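Local structure of HRDC domain-containing protein (Bifidobacterium adolescentis ATCC 15703, 3CYM) at residues V60-D65 against A82-F87; A94-H99 against L111-Q116; E385-P390 against S422-S427; R394-T399 against R405-F410. The protein is of unknown function but is probably a 3'-5' exonuclease acting on nucleic acids, related to ribonuclease D. All coordinates share one frame; numbering follows the deposited sequence. Where two conformers were deposited one is given.

The four contacts fall into two pairs, one in the N-terminal part of the chain and one in the C-terminal part. Interactions 1 and 2, with centres about 10 Å apart, follow one another in the 3'-5' exonuclease region and sit on the same mixed sheet; helix 84-91 leads directly into strand 95-98, and Phe62 and Phe87 of the first touch Met113 and Trp96 of the second. Interactions 3 and 4, about 12 Å apart between centres, belong to the helical C-terminal region, where the contact of 394-399 with 405-410 lies in sequence between the two halves of interaction 3. Nearest atoms of interactions 2 and 3 are about 12 Å apart, so the sheet-based and the helical pair do not touch.

Interaction 1. Residues V60-D65 against A82-F87; sequences VQFKRD and ADWNDF
Phe87 CZ stands over the centre of the Phe62 ring, and the closest atoms, Phe62 CE2 and Phe87 CZ, are 3.3 Å apart. The two side chains come from opposite directions, one from the strand and one from the helix, with ring centroids 4.5 Å apart and planes inclined at 38°, an oblique aromatic pair. Beside it Trp84 adds a looser flank: its CZ3 is 4.3 Å from Phe62 CE2, and its CH2 lies 4.1 Å from Val60 CG1. Phe87 has CG trans to its main-chain nitrogen (chi1 -172°), which carries the ring out from the helix toward the strand. Behind these rings, Asp83 caps helix 84-91 through a bond from Asn85 N to Asp83 OD2, while Phe62 is pinned in the sheet by backbone bonding to Gly70. Tyr30 and Leu41 also touch Phe62, and Phe27 meets Trp84 edge-to-face. With alanine at Phe62, the face beneath Phe87 CZ would be gone, which would probably leave a gap and let the Phe87 ring turn. With no hydrogen bond across it, this buried contact joins helix to sheet by apolar and aromatic contacts alone.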
loop_
_atom_site.group_PDB
_atom_site.type_symbol
_atom_site.label_atom_id
_atom_site.label_comp_id
_atom_site.label_asym_id
_atom_site.label_seq_id
_atom_site.Cartn_x
_atom_site.Cartn_y
_atom_site.Cartn_z
ATOM N N VAL A 60 13.278 -8.916 -2.046
ATOM C CA VAL A 60 13.554 -8.114 -0.874
ATOM C C VAL A 60 14.970 -7.536 -1.067
ATOM O O VAL A 60 15.898 -8.263 -1.415
ATOM C CB VAL A 60 13.361 -8.983 0.396
ATOM C CG1 VAL A 60 14.369 -8.695 1.413
ATOM C CG2 VAL A 60 11.943 -8.817 0.964
ATOM N N GLN A 61 15.108 -6.219 -0.905
ATOM C CA GLN A 61 16.347 -5.518 -1.262
ATOM C C GLN A 61 16.928 -4.801 -0.064
ATOM O O GLN A 61 16.217 -4.068 0.622
ATOM C CB GLN A 61 16.126 -4.494 -2.384
ATOM C CG GLN A 61 15.467 -5.014 -3.643
ATOM C CD GLN A 61 14.071 -4.471 -3.837
ATOM O OE1 GLN A 61 13.095 -5.149 -3.546
ATOM N NE2 GLN A 61 13.971 -3.238 -4.316
ATOM N N PHE A 62 18.222 -5.011 0.172
ATOM C CA PHE A 62 18.931 -4.370 1.272
ATOM C C PHE A 62 20.254 -3.768 0.856
ATOM O O PHE A 62 20.871 -4.215 -0.100
ATOM C CB PHE A 62 19.156 -5.353 2.422
ATOM C CG PHE A 62 17.889 -5.827 3.047
ATOM C CD1 PHE A 62 17.040 -4.928 3.692
ATOM C CD2 PHE A 62 17.516 -7.157 2.961
ATOM C CE1 PHE A 62 15.844 -5.355 4.258
ATOM C CE2 PHE A 62 16.327 -7.590 3.535
ATOM C CZ PHE A 62 15.484 -6.681 4.177
ATOM N N LYS A 63 20.670 -2.737 1.581
ATOM C CA LYS A 63 22.010 -2.201 1.455
ATOM C C LYS A 63 22.496 -1.735 2.816
ATOM O O LYS A 63 21.761 -1.070 3.561
ATOM C CB LYS A 63 22.077 -1.042 0.444
ATOM C CG LYS A 63 23.506 -0.659 0.106
ATOM C CD LYS A 63 23.620 0.602 -0.722
ATOM C CE LYS A 63 25.058 0.766 -1.176
ATOM N NZ LYS A 63 25.285 2.000 -1.968
ATOM N N ARG A 64 23.729 -2.103 3.140
ATOM C CA ARG A 64 24.429 -1.535 4.280
ATOM C C ARG A 64 25.866 -1.262 3.870
ATOM O O ARG A 64 26.457 -2.046 3.127
ATOM C CB ARG A 64 24.386 -2.490 5.466
ATOM C CG ARG A 64 24.263 -1.784 6.786
ATOM C CD ARG A 64 24.056 -2.738 7.933
ATOM N NE ARG A 64 24.049 -1.983 9.177
ATOM C CZ ARG A 64 24.193 -2.500 10.390
ATOM N NH1 ARG A 64 24.358 -3.807 10.560
ATOM N NH2 ARG A 64 24.168 -1.692 11.441
ATOM N N ASP A 65 26.411 -0.143 4.346
ATOM C CA ASP A 65 27.768 0.298 4.011
ATOM C C ASP A 65 28.808 -0.778 4.347
ATOM O O ASP A 65 29.049 -1.082 5.514
ATOM C CB ASP A 65 28.089 1.616 4.735
ATOM C CG ASP A 65 29.401 2.245 4.274
ATOM O OD1 ASP A 65 30.028 2.959 5.082
ATOM O OD2 ASP A 65 29.808 2.037 3.110
ATOM N N ALA A 82 16.195 -20.971 4.974
ATOM C CA ALA A 82 16.829 -19.812 5.589
ATOM C C ALA A 82 16.006 -19.363 6.793
ATOM O O ALA A 82 14.775 -19.421 6.782
ATOM C CB ALA A 82 16.987 -18.679 4.586
ATOM N N ASP A 83 16.709 -18.947 7.837
ATOM C CA ASP A 83 16.103 -18.450 9.056
ATOM C C ASP A 83 16.221 -16.925 9.002
ATOM O O ASP A 83 17.324 -16.385 8.988
ATOM C CB ASP A 83 16.878 -19.035 10.248
ATOM C CG ASP A 83 16.215 -18.778 11.595
ATOM O OD1 ASP A 83 16.803 -19.212 12.611
ATOM O OD2 ASP A 83 15.135 -18.159 11.657
ATOM N N TRP A 84 15.085 -16.235 8.952
ATOM C CA TRP A 84 15.079 -14.773 8.898
ATOM C C TRP A 84 15.480 -14.130 10.230
ATOM O O TRP A 84 15.709 -12.919 10.295
ATOM C CB TRP A 84 13.734 -14.223 8.382
ATOM C CG TRP A 84 13.641 -14.209 6.869
ATOM C CD1 TRP A 84 12.900 -15.051 6.084
ATOM C CD2 TRP A 84 14.333 -13.327 5.969
ATOM N NE1 TRP A 84 13.083 -14.744 4.755
ATOM C CE2 TRP A 84 13.956 -13.690 4.654
ATOM C CE3 TRP A 84 15.230 -12.260 6.146
ATOM C CZ2 TRP A 84 14.445 -13.023 3.518
ATOM C CZ3 TRP A 84 15.719 -11.600 5.016
ATOM C CH2 TRP A 84 15.321 -11.987 3.717
ATOM N N ASN A 85 15.570 -14.958 11.276
ATOM C CA ASN A 85 16.018 -14.503 12.589
ATOM C C ASN A 85 17.529 -14.259 12.603
ATOM O O ASN A 85 18.029 -13.491 13.422
ATOM C CB ASN A 85 15.609 -15.494 13.688
ATOM C CG ASN A 85 14.143 -15.348 14.117
ATOM O OD1 ASN A 85 13.842 -15.338 15.311
ATOM N ND2 ASN A 85 13.231 -15.251 13.148
ATOM N N ASP A 86 18.246 -14.906 11.683
ATOM C CA ASP A 86 19.677 -14.659 11.488
ATOM C C ASP A 86 19.872 -13.230 11.007
ATOM O O ASP A 86 20.805 -12.548 11.428
ATOM C CB ASP A 86 20.271 -15.607 10.445
ATOM C CG ASP A 86 20.174 -17.066 10.842
ATOM O OD1 ASP A 86 19.960 -17.364 12.039
ATOM O OD2 ASP A 86 20.317 -17.920 9.941
ATOM N N PHE A 87 18.973 -12.798 10.125
ATOM C CA PHE A 87 18.944 -11.444 9.593
ATOM C C PHE A 87 18.765 -10.385 10.681
ATOM O O PHE A 87 19.494 -9.403 10.707
ATOM C CB PHE A 87 17.832 -11.320 8.543
ATOM C CG PHE A 87 17.855 -10.030 7.802
ATOM C CD1 PHE A 87 18.578 -9.914 6.632
ATOM C CD2 PHE A 87 17.168 -8.920 8.282
ATOM C CE1 PHE A 87 18.610 -8.716 5.954
ATOM C CE2 PHE A 87 17.206 -7.716 7.611
ATOM C CZ PHE A 87 17.934 -7.611 6.455
#

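Interaction 2. Residues A94-H99 against L111-Q116; sequences AVWILH and LGMEPQ
The indole of Trp96 carries Pro115 over one face and Met113 at its edge. Pro115 CG sits almost on the normal of the six-membered ring, 3.5 Å from its centroid and 6° off that normal, a CH-pi contact; Pro115 CB reaches the junction of the two rings, 3.6 Å from Trp96 CD2. The sulfur approaches quite differently. Met113 SD lies in the ring plane, 3.7 Å from Trp96 CH2, which makes a Met-aromatic contact of the edge type. With CG anti to the carbonyl carbon (chi1 -79°) and the chain extended at chi2, the methionine brings its sulfur to this edge. At the indole nitrogen, a water ties the segments together: it donates to Ala94 O at 2.6 Å, accepts from Gln116 N at 3.0 Å and takes a weak bond from Trp96 NE1. The buried indole nitrogen is thus given a polar partner although no direct hydrogen bond crosses the contact. Phe108 of helix 101-111 meets Trp96 edge-to-face, and Leu105 touches Pro115. Helix 101-111 closes with a Schellman motif at Gly112, whose positive phi turns the chain into the loop carrying Met113 and Pro115. Strand 95-98, this helix and strand 117-120, parallel to the first and next to it in the sheet, form a beta-alpha-beta unit in the RNase H-like exonuclease fold.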
loop_
_atom_site.group_PDB
_atom_site.type_symbol
_atom_site.label_atom_id
_atom_site.label_comp_id
_atom_site.label_asym_id
_atom_site.label_seq_id
_atom_site.Cartn_x
_atom_site.Cartn_y
_atom_site.Cartn_z
ATOM N N ALA A 94 19.486 -1.402 14.236
ATOM C CA ALA A 94 19.817 -0.448 13.180
ATOM C C ALA A 94 18.570 0.186 12.570
ATOM O O ALA A 94 17.487 -0.405 12.571
ATOM C CB ALA A 94 20.657 -1.118 12.089
ATOM N N VAL A 95 18.736 1.392 12.060
ATOM C CA VAL A 95 17.658 2.155 11.460
ATOM C C VAL A 95 17.359 1.599 10.067
ATOM O O VAL A 95 18.248 1.483 9.234
ATOM C CB VAL A 95 18.019 3.670 11.389
ATOM C CG1 VAL A 95 16.936 4.468 10.653
ATOM C CG2 VAL A 95 18.231 4.241 12.784
ATOM N N TRP A 96 16.118 1.234 9.829
ATOM C CA TRP A 96 15.696 0.839 8.500
ATOM C C TRP A 96 15.246 2.091 7.747
ATOM O O TRP A 96 14.453 2.881 8.264
ATOM C CB TRP A 96 14.561 -0.171 8.589
ATOM C CG TRP A 96 14.952 -1.520 9.130
ATOM C CD1 TRP A 96 15.684 -1.778 10.252
ATOM C CD2 TRP A 96 14.597 -2.798 8.583
ATOM N NE1 TRP A 96 15.820 -3.132 10.431
ATOM C CE2 TRP A 96 15.165 -3.784 9.420
ATOM C CE3 TRP A 96 13.859 -3.208 7.466
ATOM C CZ2 TRP A 96 15.018 -5.155 9.175
ATOM C CZ3 TRP A 96 13.708 -4.572 7.229
ATOM C CH2 TRP A 96 14.285 -5.525 8.078
ATOM N N ILE A 97 15.784 2.293 6.549
ATOM C CA ILE A 97 15.329 3.360 5.669
ATOM C C ILE A 97 14.397 2.775 4.617
ATOM O O ILE A 97 14.781 1.881 3.842
ATOM C CB ILE A 97 16.482 4.109 4.973
ATOM C CG1 ILE A 97 17.580 4.477 5.958
ATOM C CG2 ILE A 97 15.971 5.374 4.312
ATOM C CD1 ILE A 97 18.904 4.577 5.287
ATOM N N LEU A 98 13.168 3.275 4.618
ATOM C CA LEU A 98 12.133 2.842 3.697
ATOM C C LEU A 98 11.481 4.083 3.110
ATOM O O LEU A 98 11.383 5.109 3.782
ATOM C CB LEU A 98 11.084 1.998 4.430
ATOM C CG LEU A 98 11.293 0.489 4.651
ATOM C CD1 LEU A 98 12.263 0.189 5.772
ATOM C CD2 LEU A 98 9.972 -0.194 4.952
ATOM N N HIS A 99 11.075 4.002 1.847
ATOM C CA HIS A 99 10.306 5.070 1.213
ATOM C C HIS A 99 8.865 4.603 1.197
ATOM O O HIS A 99 8.551 3.624 0.514
ATOM C CB HIS A 99 10.803 5.331 -0.217
ATOM C CG HIS A 99 10.246 6.578 -0.828
ATOM N ND1 HIS A 99 10.800 7.823 -0.615
ATOM C CD2 HIS A 99 9.171 6.778 -1.626
ATOM C CE1 HIS A 99 10.096 8.733 -1.264
ATOM N NE2 HIS A 99 9.103 8.124 -1.886
ATOM N N LEU A 111 7.536 -12.055 6.989
ATOM C CA LEU A 111 8.707 -12.926 6.839
ATOM C C LEU A 111 9.408 -13.186 8.178
ATOM O O LEU A 111 10.235 -14.090 8.289
ATOM C CB LEU A 111 9.673 -12.377 5.778
ATOM C CG LEU A 111 9.193 -12.538 4.326
ATOM C CD1 LEU A 111 9.803 -11.499 3.392
ATOM C CD2 LEU A 111 9.445 -13.939 3.792
ATOM N N GLY A 112 9.059 -12.397 9.194
ATOM C CA GLY A 112 9.614 -12.560 10.533
ATOM C C GLY A 112 10.717 -11.566 10.850
ATOM O O GLY A 112 11.427 -11.722 11.843
ATOM N N MET A 113 10.861 -10.547 10.005
ATOM C CA MET A 113 11.816 -9.477 10.260
ATOM C C MET A 113 11.284 -8.546 11.355
ATOM O O MET A 113 10.073 -8.400 11.525
ATOM C CB MET A 113 12.129 -8.701 8.979
ATOM C CG MET A 113 13.113 -9.397 8.051
ATOM S SD MET A 113 13.222 -8.626 6.424
ATOM C CE MET A 113 11.987 -9.530 5.549
ATOM N N GLU A 114 12.198 -7.935 12.101
ATOM C CA GLU A 114 11.817 -7.060 13.202
ATOM C C GLU A 114 12.593 -5.741 13.200
ATOM O O GLU A 114 13.517 -5.578 13.998
ATOM C CB GLU A 114 11.993 -7.793 14.538
ATOM C CG GLU A 114 10.986 -7.396 15.613
ATOM C CD GLU A 114 11.459 -6.257 16.513
ATOM O OE1 GLU A 114 10.718 -5.259 16.659
ATOM O OE2 GLU A 114 12.564 -6.361 17.085
ATOM N N PRO A 115 12.223 -4.795 12.302
ATOM C CA PRO A 115 12.817 -3.450 12.317
ATOM C C PRO A 115 12.578 -2.732 13.649
ATOM O O PRO A 115 11.443 -2.669 14.135
ATOM C CB PRO A 115 12.082 -2.728 11.181
ATOM C CG PRO A 115 11.576 -3.820 10.297
ATOM C CD PRO A 115 11.233 -4.934 11.216
ATOM N N GLN A 116 13.644 -2.217 14.244
ATOM C CA GLN A 116 13.539 -1.621 15.577
ATOM C C GLN A 116 13.512 -0.105 15.558
ATOM O O GLN A 116 13.099 0.528 16.533
ATOM C CB GLN A 116 14.656 -2.125 16.485
ATOM C CG GLN A 116 14.471 -3.570 16.918
ATOM C CD GLN A 116 15.399 -3.952 18.043
ATOM O OE1 GLN A 116 16.281 -4.794 17.873
ATOM N NE2 GLN A 116 15.220 -3.323 19.201
HETATM O O HOH W 1 16.430 -2.618 13.314
#

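Interaction 3. Residues E385-P390 against S422-S427; sequences EIVIKP and SLVAES
Val424 meets both Val387 and Ile388, one with each of its methyl groups, and has the most surface buried of any residue in the contact. Its CG2 packs 3.6 Å from Val387 CG1, the closest approach between the segments. Its other branch is directed to the isoleucine, with Val424 CG1 4.3 Å from Ile388 CD1. One valine therefore bridges two successive residues at the point where helix 384-387 ends, Ile388 being the first to leave helical backbone angles.

Val387 comes next in buried surface. Its CG1 is trans to the backbone nitrogen (chi1 174°), an orientation that brings this methyl within reach of two residues of the facing helix, Val424 and Leu423. The second of these is looser, Val387 CG1 lying 4.4 Å from Leu423 CD2. Ile388 touches with the far end of its chain, the CD1 methyl, and its CA lies 8.0 Å from that of Val424. All three contacts are between aliphatic carbons, and no hydrogen bond links the segments, so the fit rests on the shapes of branched side chains.

Helix 360-380 borders both halves of the contact: Ala377 touches Val387, Val373 touches Ile388, and Ile376 packs on Leu423 and Val424. From helix 407-414, Leu411 reaches both Ile388 and Val424. The contact thus joins the short helix 384-387 and the turn after it to helix 418-433 within the all-helical, HRDC-like C-terminal region, with helices 360-380 and 407-414 contributing to the same hydrophobic core.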
loop_
_atom_site.group_PDB
_atom_site.type_symbol
_atom_site.label_atom_id
_atom_site.label_comp_id
_atom_site.label_asym_id
_atom_site.label_seq_id
_atom_site.Cartn_x
_atom_site.Cartn_y
_atom_site.Cartn_z
ATOM N N GLU A 385 -2.694 18.234 4.768
ATOM C CA GLU A 385 -3.063 16.854 5.073
ATOM C C GLU A 385 -2.042 16.169 5.973
ATOM O O GLU A 385 -2.385 15.212 6.654
ATOM C CB GLU A 385 -3.339 16.033 3.801
ATOM C CG GLU A 385 -2.117 15.534 3.020
ATOM C CD GLU A 385 -2.508 14.722 1.779
ATOM O OE1 GLU A 385 -3.716 14.505 1.555
ATOM O OE2 GLU A 385 -1.605 14.302 1.023
ATOM N N ILE A 386 -0.810 16.684 5.988
ATOM C CA ILE A 386 0.283 16.160 6.827
ATOM C C ILE A 386 0.236 16.746 8.256
ATOM O O ILE A 386 0.498 16.031 9.233
ATOM C CB ILE A 386 1.669 16.372 6.122
ATOM C CG1 ILE A 386 1.780 15.463 4.894
ATOM C CG2 ILE A 386 2.867 16.128 7.052
ATOM C CD1 ILE A 386 1.853 13.939 5.201
ATOM N N VAL A 387 -0.123 18.031 8.361
ATOM C CA VAL A 387 -0.323 18.730 9.648
ATOM C C VAL A 387 -1.234 17.929 10.594
ATOM O O VAL A 387 -0.914 17.742 11.770
ATOM C CB VAL A 387 -0.897 20.168 9.427
ATOM C CG1 VAL A 387 -1.250 20.826 10.739
ATOM C CG2 VAL A 387 0.101 21.035 8.693
ATOM N N ILE A 388 -2.360 17.460 10.054
ATOM C CA ILE A 388 -3.252 16.508 10.714
ATOM C C ILE A 388 -4.120 15.862 9.637
ATOM O O ILE A 388 -4.423 16.506 8.626
ATOM C CB ILE A 388 -4.114 17.171 11.839
ATOM C CG1 ILE A 388 -4.894 16.110 12.635
ATOM C CG2 ILE A 388 -4.999 18.297 11.282
ATOM C CD1 ILE A 388 -5.234 16.519 14.028
ATOM N N LYS A 389 -4.486 14.592 9.843
ATOM C CA LYS A 389 -5.347 13.857 8.910
ATOM C C LYS A 389 -6.718 14.505 8.794
ATOM O O LYS A 389 -7.427 14.625 9.793
ATOM C CB LYS A 389 -5.499 12.391 9.317
ATOM C CG LYS A 389 -6.181 11.539 8.251
ATOM C CD LYS A 389 -6.229 10.078 8.644
ATOM C CE LYS A 389 -7.110 9.285 7.700
ATOM N NZ LYS A 389 -7.414 7.940 8.281
ATOM N N PRO A 390 -7.086 14.922 7.565
ATOM C CA PRO A 390 -8.334 15.608 7.265
ATOM C C PRO A 390 -9.572 14.957 7.872
ATOM O O PRO A 390 -10.463 15.674 8.322
ATOM C CB PRO A 390 -8.379 15.561 5.745
ATOM C CG PRO A 390 -6.945 15.689 5.370
ATOM C CD PRO A 390 -6.268 14.773 6.345
ATOM N N SER A 422 -0.418 19.258 19.796
ATOM C CA SER A 422 0.229 20.451 20.338
ATOM C C SER A 422 0.257 21.645 19.385
ATOM O O SER A 422 0.141 22.784 19.819
ATOM C CB SER A 422 1.649 20.118 20.769
ATOM O OG SER A 422 1.630 19.169 21.818
ATOM N N LEU A 423 0.409 21.374 18.090
ATOM C CA LEU A 423 0.423 22.416 17.068
ATOM C C LEU A 423 -0.974 22.938 16.741
ATOM O O LEU A 423 -1.152 24.112 16.444
ATOM C CB LEU A 423 1.096 21.895 15.795
ATOM C CG LEU A 423 1.437 22.867 14.667
ATOM C CD1 LEU A 423 2.422 23.949 15.122
ATOM C CD2 LEU A 423 1.972 22.103 13.472
ATOM N N VAL A 424 -1.969 22.071 16.826
ATOM C CA VAL A 424 -3.246 22.348 16.183
ATOM C C VAL A 424 -4.403 22.622 17.151
ATOM O O VAL A 424 -5.192 23.533 16.913
ATOM C CB VAL A 424 -3.552 21.223 15.118
ATOM C CG1 VAL A 424 -4.981 20.697 15.155
ATOM C CG2 VAL A 424 -3.121 21.663 13.723
ATOM N N ALA A 425 -4.471 21.863 18.242
ATOM C CA ALA A 425 -5.704 21.723 19.027
ATOM C C ALA A 425 -6.302 23.007 19.598
ATOM O O ALA A 425 -7.519 23.182 19.579
ATOM C CB ALA A 425 -5.516 20.698 20.119
ATOM N N GLU A 426 -5.450 23.911 20.074
ATOM C CA GLU A 426 -5.922 25.162 20.677
ATOM C C GLU A 426 -6.535 26.087 19.635
ATOM O O GLU A 426 -7.606 26.667 19.866
ATOM C CB GLU A 426 -4.801 25.887 21.435
ATOM C CG GLU A 426 -5.322 26.988 22.356
ATOM C CD GLU A 426 -4.231 27.782 23.045
ATOM O OE1 GLU A 426 -4.539 28.825 23.651
ATOM O OE2 GLU A 426 -3.062 27.373 22.981
ATOM N N SER A 427 -5.858 26.215 18.494
ATOM C CA SER A 427 -6.360 27.047 17.406
ATOM C C SER A 427 -7.653 26.472 16.839
ATOM O O SER A 427 -8.527 27.220 16.429
ATOM C CB SER A 427 -5.308 27.218 16.309
ATOM O OG SER A 427 -4.332 28.172 16.688
#

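Interaction 4. Residues R394-T399 against R405-F410; sequences RNLCWT and RDVARF
The guanidinium of Arg405 is held between a ring and a methyl group while its N-H groups bond to carbonyls in the last turn of helix 390-397. Phe410 CE1 of its own segment lies 3.4 Å above the centre of one face, and Thr399 CG2 lies over the opposite face toward the rim. At the edge, Arg405 NE donates to Leu396 O at 2.8 Å, with an N-H...O angle of 146°, in the carbonyl plane and on a lone pair. Arg405 NH2 adds weak bonds to the same oxygen and to Asn395 O. Bends at chi2 (-67°) and chi3 fold the arginine back to these acceptors.

Leu396 fills the apolar side: its CD1 is 3.7 Å from Phe410 CD2 and 3.9 Å from Arg405 CG, and its CD2 is 4.3 Å from Val407 CG1. Asp406, at the N-cap of helix 407-414, takes a weak bond from Arg409 N, and Val428 of helix 418-433 touches both Leu396 and Val407. A methionine in place of Arg405 would probably leave the oxygens of Asn395 and Leu396 without these donors. Because a positive group meets carbonyls at the C-terminal end of helix 390-397, its charge probably suits the negative pole of the helix dipole.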
loop_
_atom_site.group_PDB
_atom_site.type_symbol
_atom_site.label_atom_id
_atom_site.label_comp_id
_atom_site.label_asym_id
_atom_site.label_seq_id
_atom_site.Cartn_x
_atom_site.Cartn_y
_atom_site.Cartn_z
ATOM N N ARG A 394 -12.961 16.254 10.376
ATOM C CA ARG A 394 -14.327 15.928 9.979
ATOM C C ARG A 394 -15.079 15.178 11.089
ATOM O O ARG A 394 -16.205 15.545 11.444
ATOM C CB ARG A 394 -14.327 15.106 8.687
ATOM C CG ARG A 394 -13.782 15.850 7.470
ATOM C CD ARG A 394 -14.187 15.168 6.167
ATOM N NE ARG A 394 -13.329 14.032 5.843
ATOM C CZ ARG A 394 -12.241 14.100 5.081
ATOM N NH1 ARG A 394 -11.853 15.252 4.555
ATOM N NH2 ARG A 394 -11.530 13.006 4.853
ATOM N N ASN A 395 -14.452 14.135 11.636
ATOM C CA ASN A 395 -15.006 13.403 12.776
ATOM C C ASN A 395 -15.306 14.316 13.980
ATOM O O ASN A 395 -16.374 14.213 14.587
ATOM C CB ASN A 395 -14.085 12.233 13.172
ATOM C CG ASN A 395 -14.079 11.104 12.132
ATOM O OD1 ASN A 395 -14.855 11.115 11.170
ATOM N ND2 ASN A 395 -13.198 10.122 12.329
ATOM N N LEU A 396 -14.380 15.230 14.275
ATOM C CA LEU A 396 -14.512 16.219 15.361
ATOM C C LEU A 396 -15.715 17.154 15.212
ATOM O O LEU A 396 -16.389 17.473 16.190
ATOM C CB LEU A 396 -13.214 17.032 15.478
ATOM C CG LEU A 396 -13.087 18.235 16.424
ATOM C CD1 LEU A 396 -12.902 17.824 17.886
ATOM C CD2 LEU A 396 -11.920 19.086 15.969
ATOM N N CYS A 397 -15.971 17.586 13.984
ATOM C CA CYS A 397 -17.051 18.519 13.704
ATOM C C CYS A 397 -18.370 17.809 13.381
ATOM O O CYS A 397 -19.399 18.457 13.191
ATOM C CB CYS A 397 -16.639 19.476 12.586
ATOM S SG CYS A 397 -15.222 20.502 13.047
ATOM N N TRP A 398 -18.335 16.477 13.354
ATOM C CA TRP A 398 -19.523 15.660 13.095
ATOM C C TRP A 398 -20.390 15.524 14.345
ATOM O O TRP A 398 -20.535 14.440 14.919
ATOM C CB TRP A 398 -19.115 14.291 12.554
ATOM C CG TRP A 398 -20.247 13.512 11.946
ATOM C CD1 TRP A 398 -20.691 12.286 12.339
ATOM C CD2 TRP A 398 -21.089 13.913 10.850
ATOM N NE1 TRP A 398 -21.748 11.892 11.557
ATOM C CE2 TRP A 398 -22.015 12.870 10.636
ATOM C CE3 TRP A 398 -21.149 15.049 10.028
ATOM C CZ2 TRP A 398 -22.989 12.926 9.637
ATOM C CZ3 TRP A 398 -22.118 15.103 9.033
ATOM C CH2 TRP A 398 -23.019 14.045 8.846
ATOM N N THR A 399 -20.969 16.650 14.747
ATOM C CA THR A 399 -21.693 16.781 16.002
ATOM C C THR A 399 -22.520 18.076 15.987
ATOM O O THR A 399 -22.163 19.059 15.327
ATOM C CB THR A 399 -20.731 16.766 17.233
ATOM O OG1 THR A 399 -21.460 17.047 18.431
ATOM C CG2 THR A 399 -19.612 17.794 17.081
ATOM N N ARG A 405 -16.651 19.553 22.777
ATOM C CA ARG A 405 -15.516 18.685 22.464
ATOM C C ARG A 405 -14.307 19.063 23.307
ATOM O O ARG A 405 -13.997 20.250 23.476
ATOM C CB ARG A 405 -15.119 18.802 20.990
ATOM C CG ARG A 405 -16.122 18.291 19.983
ATOM C CD ARG A 405 -16.293 16.795 20.063
ATOM N NE ARG A 405 -16.466 16.228 18.728
ATOM C CZ ARG A 405 -17.101 15.093 18.459
ATOM N NH1 ARG A 405 -17.648 14.376 19.435
ATOM N NH2 ARG A 405 -17.180 14.673 17.206
ATOM N N ASP A 406 -13.632 18.057 23.848
ATOM C CA ASP A 406 -12.278 18.257 24.333
ATOM C C ASP A 406 -11.433 18.006 23.097
ATOM O O ASP A 406 -11.153 16.859 22.765
ATOM C CB ASP A 406 -11.930 17.276 25.462
ATOM C CG ASP A 406 -10.560 17.552 26.106
ATOM O OD1 ASP A 406 -10.388 17.137 27.273
ATOM O OD2 ASP A 406 -9.649 18.150 25.471
ATOM N N VAL A 407 -11.052 19.090 22.423
ATOM C CA VAL A 407 -10.389 19.030 21.111
ATOM C C VAL A 407 -9.080 18.246 21.180
ATOM O O VAL A 407 -8.893 17.289 20.428
ATOM C CB VAL A 407 -10.161 20.445 20.506
ATOM C CG1 VAL A 407 -9.368 20.378 19.209
ATOM C CG2 VAL A 407 -11.486 21.145 20.262
ATOM N N ALA A 408 -8.201 18.638 22.103
ATOM C CA ALA A 408 -6.917 17.972 22.289
ATOM C C ALA A 408 -7.052 16.471 22.570
ATOM O O ALA A 408 -6.305 15.676 21.997
ATOM C CB ALA A 408 -6.111 18.663 23.384
ATOM N N ARG A 409 -8.011 16.094 23.421
ATOM C CA ARG A 409 -8.250 14.684 23.757
ATOM C C ARG A 409 -8.901 13.900 22.613
ATOM O O ARG A 409 -8.449 12.797 22.289
ATOM C CB ARG A 409 -9.059 14.546 25.060
ATOM C CG ARG A 409 -9.413 13.100 25.461
ATOM C CD ARG A 409 -10.179 13.019 26.787
ATOM N NE ARG A 409 -11.330 13.925 26.834
ATOM C CZ ARG A 409 -12.270 13.917 27.780
ATOM N NH1 ARG A 409 -12.224 13.040 28.777
ATOM N NH2 ARG A 409 -13.268 14.790 27.725
ATOM N N PHE A 410 -9.946 14.472 22.005
ATOM C CA PHE A 410 -10.645 13.845 20.874
ATOM C C PHE A 410 -9.691 13.538 19.735
ATOM O O PHE A 410 -9.754 12.457 19.155
ATOM C CB PHE A 410 -11.788 14.729 20.348
ATOM C CG PHE A 410 -12.650 14.060 19.297
ATOM C CD1 PHE A 410 -13.782 13.337 19.668
ATOM C CD2 PHE A 410 -12.335 14.152 17.939
ATOM C CE1 PHE A 410 -14.575 12.713 18.709
ATOM C CE2 PHE A 410 -13.120 13.527 16.978
ATOM C CZ PHE A 410 -14.246 12.814 17.361
#